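Local atomic coordinates of superantigen-like protein SSL10 (Staphylococcus aureus subsp. aureus, PDB entry 6LWT), a protein that probably inhibits classical-pathway complement activation by binding the Fc region of human IgG, and probably also interferes with plasma clotting by binding prothrombin. Residues T23-E28 against F75-R80; I51-P56 against F86-G91. One frame throughout, in Å; residues are numbered along the deposited sequence.

Contact 1: residues T23-E28 against F75-R80; sequences TGKTME and FVQEKR
M27 and F75 form an antiparallel hydrogen-bonded pair at the compact end of this contact. F75 N donates to M27 O at 2.9 Å, and the return bond from M27 N to F75 O is 3.1 Å, its donor tilted out of the carbonyl plane. F75 CG stands anti to the backbone N (chi1 167°), and the ring lies close beside the backbone of the partner strand: M27 N sits at its edge, in the ring plane, 3.8 Å from F75 CD1. The M27 side chain adds a looser apolar touch, CG to CD1 of F75 at 4.3 Å. F75 O has a second neighbour: T26 CA lies 3.1 Å from it, in a bent C-H...O contact. In the next, non-hydrogen-bonded pair, T26 and V76 turn to the opposite face of the sheet from M27 and F75, lying side by side with their CG2 methyls in contact.

On the solvent side, around K25 and Q77, the contact is looser. One nearly straight bond, Q77 N to K25 O (3.0 Å, N-H...O angle 173°), holds the backbones together there. The K25 and Q77 side chains run alongside each other, pointing the same way, with CD of the lysine coming 3.4 Å from Q77 NE2. The lysine then bends at chi3 and chi4, carrying its ammonium group away from the Q77 segment. Beyond Q77 the two chains diverge.

Within the fold, T26 and V76 face Y138 of helix 133-148, and E28 forms a salt bridge with K139 of that helix. On the other face F75 packs against I51 of strand 49-54 and against F86 and T88 of strand 85-93, while M27 reaches I49.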
ATOM      1  N   THR A  23      -3.869   9.861   4.223  1.00 24.76           N
ATOM      2  CA  THR A  23      -4.726  10.711   3.376  1.00 26.99           C
ATOM      3  C   THR A  23      -3.880  11.704   2.548  1.00 29.78           C
ATOM      4  O   THR A  23      -4.390  12.731   2.107  1.00 31.37           O
ATOM      5  CB  THR A  23      -5.744  11.502   4.225  1.00 26.28           C
ATOM      6  OG1 THR A  23      -5.052  12.274   5.213  1.00 26.50           O
ATOM      7  CG2 THR A  23      -6.690  10.552   4.934  1.00 26.63           C
ATOM      8  N   GLY A  24      -2.600  11.388   2.333  1.00 31.22           N
ATOM      9  CA  GLY A  24      -1.658  12.296   1.644  1.00 31.41           C
ATOM     10  C   GLY A  24      -1.706  12.177   0.130  1.00 31.20           C
ATOM     11  O   GLY A  24      -2.670  11.649  -0.442  1.00 29.64           O
ATOM     12  N   LYS A  25      -0.672  12.700  -0.528  1.00 32.08           N
ATOM     13  CA  LYS A  25      -0.588  12.681  -1.991  1.00 33.55           C
ATOM     14  C   LYS A  25      -0.218  11.292  -2.472  1.00 29.53           C
ATOM     15  O   LYS A  25       0.787  10.726  -2.006  1.00 26.04           O
ATOM     16  CB  LYS A  25       0.493  13.643  -2.511  1.00 38.44           C
ATOM     17  CG  LYS A  25       0.282  15.115  -2.187  1.00 43.92           C
ATOM     18  CD  LYS A  25       1.040  16.018  -3.172  1.00 49.01           C
ATOM     19  CE  LYS A  25       0.233  16.359  -4.428  1.00 52.01           C
ATOM     20  NZ  LYS A  25      -0.391  17.715  -4.376  1.00 53.61           N
ATOM     21  N   THR A  26      -1.013  10.768  -3.405  1.00 27.85           N
ATOM     22  CA  THR A  26      -0.720   9.504  -4.079  1.00 28.73           C
ATOM     23  C   THR A  26      -1.010   9.620  -5.560  1.00 30.81           C
ATOM     24  O   THR A  26      -1.863  10.401  -5.965  1.00 31.39           O
ATOM     25  CB  THR A  26      -1.567   8.322  -3.543  1.00 30.60           C
ATOM     26  OG1 THR A  26      -2.950   8.498  -3.883  1.00 33.08           O
ATOM     27  CG2 THR A  26      -1.435   8.200  -2.062  1.00 30.26           C
ATOM     28  N   MET A  27      -0.319   8.829  -6.368  1.00 30.76           N
ATOM     29  CA  MET A  27      -0.596   8.754  -7.801  1.00 31.53           C
ATOM     30  C   MET A  27      -0.342   7.342  -8.267  1.00 30.61           C
ATOM     31  O   MET A  27       0.642   6.725  -7.848  1.00 24.30           O
ATOM     32  CB  MET A  27       0.334   9.679  -8.604  1.00 37.08           C
ATOM     33  CG  MET A  27       0.291  11.153  -8.245  1.00 41.01           C
ATOM     34  SD  MET A  27       1.044  12.171  -9.540  1.00 49.16           S
ATOM     35  CE  MET A  27       2.769  11.872  -9.190  1.00 47.91           C
ATOM     36  N   GLU A  28      -1.234   6.831  -9.118  1.00 29.73           N
ATOM     37  CA  GLU A  28      -1.001   5.575  -9.822  1.00 32.48           C
ATOM     38  C   GLU A  28      -0.451   5.922 -11.184  1.00 33.79           C
ATOM     39  O   GLU A  28      -1.098   6.632 -11.962  1.00 32.46           O
ATOM     40  CB  GLU A  28      -2.285   4.785  -9.982  1.00 35.58           C
ATOM     41  CG  GLU A  28      -2.903   4.396  -8.663  1.00 37.96           C
ATOM     42  CD  GLU A  28      -4.016   3.382  -8.807  1.00 41.22           C
ATOM     43  OE1 GLU A  28      -5.092   3.608  -8.216  1.00 40.65           O
ATOM     44  OE2 GLU A  28      -3.806   2.358  -9.499  1.00 48.19           O
ATOM     45  N   PHE A  75       2.707   5.531  -6.262  1.00 19.16           N
ATOM     46  CA  PHE A  75       3.456   6.593  -5.574  1.00 20.06           C
ATOM     47  C   PHE A  75       2.712   7.034  -4.325  1.00 20.53           C
ATOM     48  O   PHE A  75       1.502   7.299  -4.395  1.00 21.51           O
ATOM     49  CB  PHE A  75       3.643   7.769  -6.540  1.00 20.51           C
ATOM     50  CG  PHE A  75       4.106   9.044  -5.890  1.00 21.33           C
ATOM     51  CD1 PHE A  75       3.184   9.957  -5.360  1.00 22.27           C
ATOM     52  CD2 PHE A  75       5.460   9.346  -5.829  1.00 22.61           C
ATOM     53  CE1 PHE A  75       3.620  11.133  -4.754  1.00 23.62           C
ATOM     54  CE2 PHE A  75       5.897  10.521  -5.240  1.00 23.25           C
ATOM     55  CZ  PHE A  75       4.982  11.408  -4.693  1.00 23.70           C
ATOM     56  N   VAL A  76       3.427   7.104  -3.198  1.00 20.53           N
ATOM     57  CA  VAL A  76       2.945   7.751  -1.979  1.00 20.97           C
ATOM     58  C   VAL A  76       4.030   8.729  -1.534  1.00 21.68           C
ATOM     59  O   VAL A  76       5.178   8.341  -1.339  1.00 20.52           O
ATOM     60  CB  VAL A  76       2.642   6.721  -0.865  1.00 21.00           C
ATOM     61  CG1 VAL A  76       2.263   7.406   0.443  1.00 21.63           C
ATOM     62  CG2 VAL A  76       1.535   5.771  -1.324  1.00 20.69           C
ATOM     63  N   GLN A  77       3.674   9.992  -1.354  1.00 23.05           N
ATOM     64  CA  GLN A  77       4.674  10.993  -0.954  1.00 25.09           C
ATOM     65  C   GLN A  77       5.207  10.761   0.459  1.00 25.16           C
ATOM     66  O   GLN A  77       4.459  10.817   1.424  1.00 28.42           O
ATOM     67  CB  GLN A  77       4.120  12.417  -1.064  1.00 27.50           C
ATOM     68  CG  GLN A  77       5.231  13.457  -0.891  1.00 29.80           C
ATOM     69  CD  GLN A  77       4.811  14.879  -1.192  1.00 31.52           C
ATOM     70  OE1 GLN A  77       5.096  15.789  -0.408  1.00 36.40           O
ATOM     71  NE2 GLN A  77       4.176  15.086  -2.318  1.00 29.58           N
ATOM     72  N   GLU A  78       6.494  10.464   0.570  1.00 25.56           N
ATOM     73  CA  GLU A  78       7.190  10.479   1.855  1.00 26.54           C
ATOM     74  C   GLU A  78       7.729  11.875   2.160  1.00 28.42           C
ATOM     75  O   GLU A  78       7.729  12.307   3.323  1.00 29.89           O
ATOM     76  CB  GLU A  78       8.356   9.503   1.843  1.00 26.33           C
ATOM     77  CG  GLU A  78       7.963   8.071   1.557  1.00 26.20           C
ATOM     78  CD  GLU A  78       7.062   7.470   2.625  1.00 26.92           C
ATOM     79  OE1 GLU A  78       7.155   7.846   3.823  1.00 24.97           O
ATOM     80  OE2 GLU A  78       6.273   6.596   2.252  1.00 24.44           O
ATOM     81  N   LYS A  79       8.224  12.548   1.124  1.00 29.58           N
ATOM     82  CA  LYS A  79       8.689  13.936   1.230  1.00 32.52           C
ATOM     83  C   LYS A  79       8.903  14.567  -0.134  1.00 31.07           C
ATOM     84  O   LYS A  79       8.942  13.886  -1.170  1.00 28.15           O
ATOM     85  CB  LYS A  79       9.985  14.033   2.057  1.00 35.76           C
ATOM     86  CG  LYS A  79      11.184  13.277   1.494  1.00 38.71           C
ATOM     87  CD  LYS A  79      12.421  13.531   2.359  1.00 42.99           C
ATOM     88  CE  LYS A  79      13.731  13.493   1.579  1.00 45.88           C
ATOM     89  NZ  LYS A  79      14.456  12.210   1.759  1.00 47.52           N
ATOM     90  N   ARG A  80       9.029  15.889  -0.119  1.00 32.75           N
ATOM     91  CA  ARG A  80       9.389  16.684  -1.289  1.00 32.79           C
ATOM     92  C   ARG A  80      10.532  17.588  -0.827  1.00 34.52           C
ATOM     93  O   ARG A  80      10.385  18.292   0.166  1.00 35.52           O
ATOM     94  CB  ARG A  80       8.183  17.510  -1.735  1.00 36.01           C
ATOM     95  CG  ARG A  80       8.443  18.495  -2.871  1.00 39.25           C
ATOM     96  CD  ARG A  80       7.564  19.733  -2.735  1.00 42.60           C
ATOM     97  NE  ARG A  80       7.468  20.458  -4.007  1.00 46.03           N
ATOM     98  CZ  ARG A  80       6.376  21.062  -4.491  1.00 47.25           C
ATOM     99  NH1 ARG A  80       6.441  21.673  -5.673  1.00 47.30           N
ATOM    100  NH2 ARG A  80       5.214  21.052  -3.835  1.00 49.39           N
TER

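Contact 2: residues I51-P56 against F86-G91; sequences IQVLLP and FYTVGG
Q52 and Y87 lie side by side and point the same way, with the glutamine amide turned 74° from the plane of the phenol ring. The amide meets the edge of the ring: NE2 is near the ring plane, 3.5 Å from Y87 CE2. The polar ends are engaged elsewhere, Q52 OE1 by R43 NE and Y87 OH by D81 OD2, and K79 makes a cation-pi contact with the ring. On the same face L54 and V89 run alongside one another, CD2 of the leucine touching CG2 of the valine at 4.1 Å.

The opposite face carries I51, V53, F86 and T88. V53 and T88 are again parallel neighbours, with a methyl contact of 3.7 Å between their CG2 atoms. T88 OG1 is anti to the backbone N (chi1 -175°), leaving CG2 to meet V53 while the hydroxyl accepts a hydrogen bond from V76 N. I51 instead slants across its partner, bringing CD1 to within 4.0 Å of F86 CB; the F86 ring leads away from I51.

Four backbone bonds join the two segments between these faces. F86 O receives Q52 N, Q52 O receives T88 N, T88 O receives L54 N, and L54 O receives G90 N at 2.8 Å. At G90, where phi is positive (62°), strand 85-93 is interrupted; V53 CG1 comes within 3.4 Å of the G90 carbonyl O, and the P56 ring packs by CD on G90 CA.

Parallel pairing of this kind, between strands 49-54 and 85-93 in an otherwise largely antiparallel sheet, is the hallmark of the OB-fold, where the third and fifth strands join to close the five-stranded barrel.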
ATOM      1  N   ILE A  51      10.352  12.214  -9.760  1.00 24.73           N
ATOM      2  CA  ILE A  51      10.035  11.148  -8.812  1.00 23.43           C
ATOM      3  C   ILE A  51      11.267  10.270  -8.578  1.00 22.16           C
ATOM      4  O   ILE A  51      11.871   9.798  -9.541  1.00 21.66           O
ATOM      5  CB  ILE A  51       8.920  10.229  -9.355  1.00 24.60           C
ATOM      6  CG1 ILE A  51       7.732  11.027  -9.897  1.00 26.57           C
ATOM      7  CG2 ILE A  51       8.473   9.241  -8.274  1.00 25.19           C
ATOM      8  CD1 ILE A  51       7.056  11.907  -8.887  1.00 26.90           C
ATOM      9  N   GLN A  52      11.634  10.092  -7.315  1.00 20.74           N
ATOM     10  CA  GLN A  52      12.645   9.142  -6.902  1.00 20.96           C
ATOM     11  C   GLN A  52      12.013   8.060  -6.023  1.00 20.08           C
ATOM     12  O   GLN A  52      11.381   8.352  -4.993  1.00 19.17           O
ATOM     13  CB  GLN A  52      13.778   9.839  -6.138  1.00 21.36           C
ATOM     14  CG  GLN A  52      14.835   8.880  -5.589  1.00 22.71           C
ATOM     15  CD  GLN A  52      16.161   9.563  -5.269  1.00 23.20           C
ATOM     16  OE1 GLN A  52      16.671  10.341  -6.066  1.00 23.80           O
ATOM     17  NE2 GLN A  52      16.727   9.257  -4.107  1.00 23.65           N
ATOM     18  N   VAL A  53      12.205   6.810  -6.433  1.00 20.01           N
ATOM     19  CA  VAL A  53      11.666   5.651  -5.746  1.00 20.68           C
ATOM     20  C   VAL A  53      12.828   4.931  -5.066  1.00 22.16           C
ATOM     21  O   VAL A  53      13.796   4.572  -5.748  1.00 23.33           O
ATOM     22  CB  VAL A  53      11.022   4.655  -6.738  1.00 20.62           C
ATOM     23  CG1 VAL A  53      10.349   3.511  -5.983  1.00 21.76           C
ATOM     24  CG2 VAL A  53      10.069   5.379  -7.690  1.00 20.47           C
ATOM     25  N   LEU A  54      12.727   4.748  -3.750  1.00 22.39           N
ATOM     26  CA  LEU A  54      13.610   3.885  -2.987  1.00 23.24           C
ATOM     27  C   LEU A  54      13.167   2.439  -3.155  1.00 24.55           C
ATOM     28  O   LEU A  54      11.995   2.111  -2.903  1.00 24.39           O
ATOM     29  CB  LEU A  54      13.595   4.270  -1.513  1.00 24.37           C
ATOM     30  CG  LEU A  54      14.408   3.399  -0.537  1.00 26.19           C
ATOM     31  CD1 LEU A  54      15.901   3.553  -0.773  1.00 27.70           C
ATOM     32  CD2 LEU A  54      14.060   3.746   0.896  1.00 28.31           C
ATOM     33  N   LEU A  55      14.097   1.591  -3.589  1.00 24.22           N
ATOM     34  CA  LEU A  55      13.871   0.160  -3.693  1.00 26.59           C
ATOM     35  C   LEU A  55      14.289  -0.495  -2.360  1.00 27.20           C
ATOM     36  O   LEU A  55      15.474  -0.520  -2.050  1.00 26.03           O
ATOM     37  CB  LEU A  55      14.669  -0.418  -4.864  1.00 26.91           C
ATOM     38  CG  LEU A  55      14.395   0.178  -6.245  1.00 27.01           C
ATOM     39  CD1 LEU A  55      15.384  -0.361  -7.273  1.00 28.59           C
ATOM     40  CD2 LEU A  55      12.967  -0.097  -6.708  1.00 28.54           C
ATOM     41  N   PRO A  56      13.323  -1.013  -1.562  1.00 28.56           N
ATOM     42  CA  PRO A  56      13.653  -1.729  -0.307  1.00 30.64           C
ATOM     43  C   PRO A  56      14.629  -2.898  -0.515  1.00 32.00           C
ATOM     44  O   PRO A  56      14.600  -3.541  -1.571  1.00 31.21           O
ATOM     45  CB  PRO A  56      12.303  -2.289   0.158  1.00 31.42           C
ATOM     46  CG  PRO A  56      11.262  -1.480  -0.543  1.00 30.55           C
ATOM     47  CD  PRO A  56      11.865  -0.970  -1.808  1.00 29.63           C
ATOM     48  N   PHE A  86      10.258  14.462  -5.577  1.00 23.32           N
ATOM     49  CA  PHE A  86       9.210  13.846  -4.762  1.00 22.45           C
ATOM     50  C   PHE A  86       9.635  12.403  -4.498  1.00 21.90           C
ATOM     51  O   PHE A  86       9.899  11.676  -5.444  1.00 22.50           O
ATOM     52  CB  PHE A  86       7.883  13.904  -5.507  1.00 24.33           C
ATOM     53  CG  PHE A  86       7.315  15.293  -5.625  1.00 27.13           C
ATOM     54  CD1 PHE A  86       7.801  16.188  -6.571  1.00 29.62           C
ATOM     55  CD2 PHE A  86       6.306  15.715  -4.768  1.00 30.81           C
ATOM     56  CE1 PHE A  86       7.277  17.467  -6.681  1.00 31.16           C
ATOM     57  CE2 PHE A  86       5.777  16.997  -4.868  1.00 31.70           C
ATOM     58  CZ  PHE A  86       6.271  17.873  -5.826  1.00 32.48           C
ATOM     59  N   TYR A  87       9.706  12.008  -3.225  1.00 21.12           N
ATOM     60  CA  TYR A  87      10.258  10.709  -2.840  1.00 22.75           C
ATOM     61  C   TYR A  87       9.154   9.737  -2.460  1.00 21.02           C
ATOM     62  O   TYR A  87       8.225  10.096  -1.726  1.00 20.71           O
ATOM     63  CB  TYR A  87      11.235  10.827  -1.667  1.00 22.62           C
ATOM     64  CG  TYR A  87      12.448  11.638  -2.004  1.00 26.04           C
ATOM     65  CD1 TYR A  87      12.394  13.037  -2.003  1.00 27.22           C
ATOM     66  CD2 TYR A  87      13.644  11.030  -2.361  1.00 26.96           C
ATOM     67  CE1 TYR A  87      13.498  13.794  -2.341  1.00 26.99           C
ATOM     68  CE2 TYR A  87      14.760  11.785  -2.689  1.00 28.01           C
ATOM     69  CZ  TYR A  87      14.684  13.163  -2.684  1.00 28.52           C
ATOM     70  OH  TYR A  87      15.808  13.909  -3.028  1.00 29.27           O
ATOM     71  N   THR A  88       9.306   8.500  -2.916  1.00 19.84           N
ATOM     72  CA  THR A  88       8.358   7.424  -2.597  1.00 20.04           C
ATOM     73  C   THR A  88       9.179   6.153  -2.332  1.00 20.39           C
ATOM     74  O   THR A  88      10.369   6.081  -2.689  1.00 18.29           O
ATOM     75  CB  THR A  88       7.311   7.263  -3.727  1.00 20.24           C
ATOM     76  OG1 THR A  88       6.306   6.288  -3.377  1.00 20.22           O
ATOM     77  CG2 THR A  88       7.968   6.897  -5.046  1.00 20.42           C
ATOM     78  N   VAL A  89       8.557   5.157  -1.700  1.00 20.05           N
ATOM     79  CA  VAL A  89       9.257   3.919  -1.338  1.00 18.94           C
ATOM     80  C   VAL A  89       8.499   2.725  -1.925  1.00 19.35           C
ATOM     81  O   VAL A  89       7.309   2.581  -1.703  1.00 16.81           O
ATOM     82  CB  VAL A  89       9.374   3.760   0.185  1.00 19.38           C
ATOM     83  CG1 VAL A  89      10.078   2.454   0.553  1.00 20.11           C
ATOM     84  CG2 VAL A  89      10.106   4.946   0.837  1.00 21.09           C
ATOM     85  N   GLY A  90       9.214   1.861  -2.638  1.00 18.41           N
ATOM     86  CA  GLY A  90       8.641   0.624  -3.200  1.00 18.88           C
ATOM     87  C   GLY A  90       7.543   0.886  -4.198  1.00 18.18           C
ATOM     88  O   GLY A  90       7.572   1.863  -4.931  1.00 18.48           O
ATOM     89  N   GLY A  91       6.537   0.021  -4.198  1.00 18.28           N
ATOM     90  CA  GLY A  91       5.356   0.259  -5.010  1.00 18.33           C
ATOM     91  C   GLY A  91       5.535   0.018  -6.495  1.00 18.36           C
ATOM     92  O   GLY A  91       4.721   0.478  -7.253  1.00 19.19           O
TER

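In the fold
From the N terminus the chain leaves helix 14-22 and enters the first strand in residues 23-28. It passes through 51-56 before 75-80 returns to the start, so contact 1 closes a loop of 46 residues made largely of strand. A short connection then leads into 86-91, which comes back to 51-56 and closes the 29-residue loop of contact 2. The segments alternate, so the two closures cross rather than nest. They meet directly where E78 and K79 pair by backbone with Y87. Contact 1 ties the first strand to the fourth and contact 2 the third to the fifth, two of the seams that complete the OB barrel.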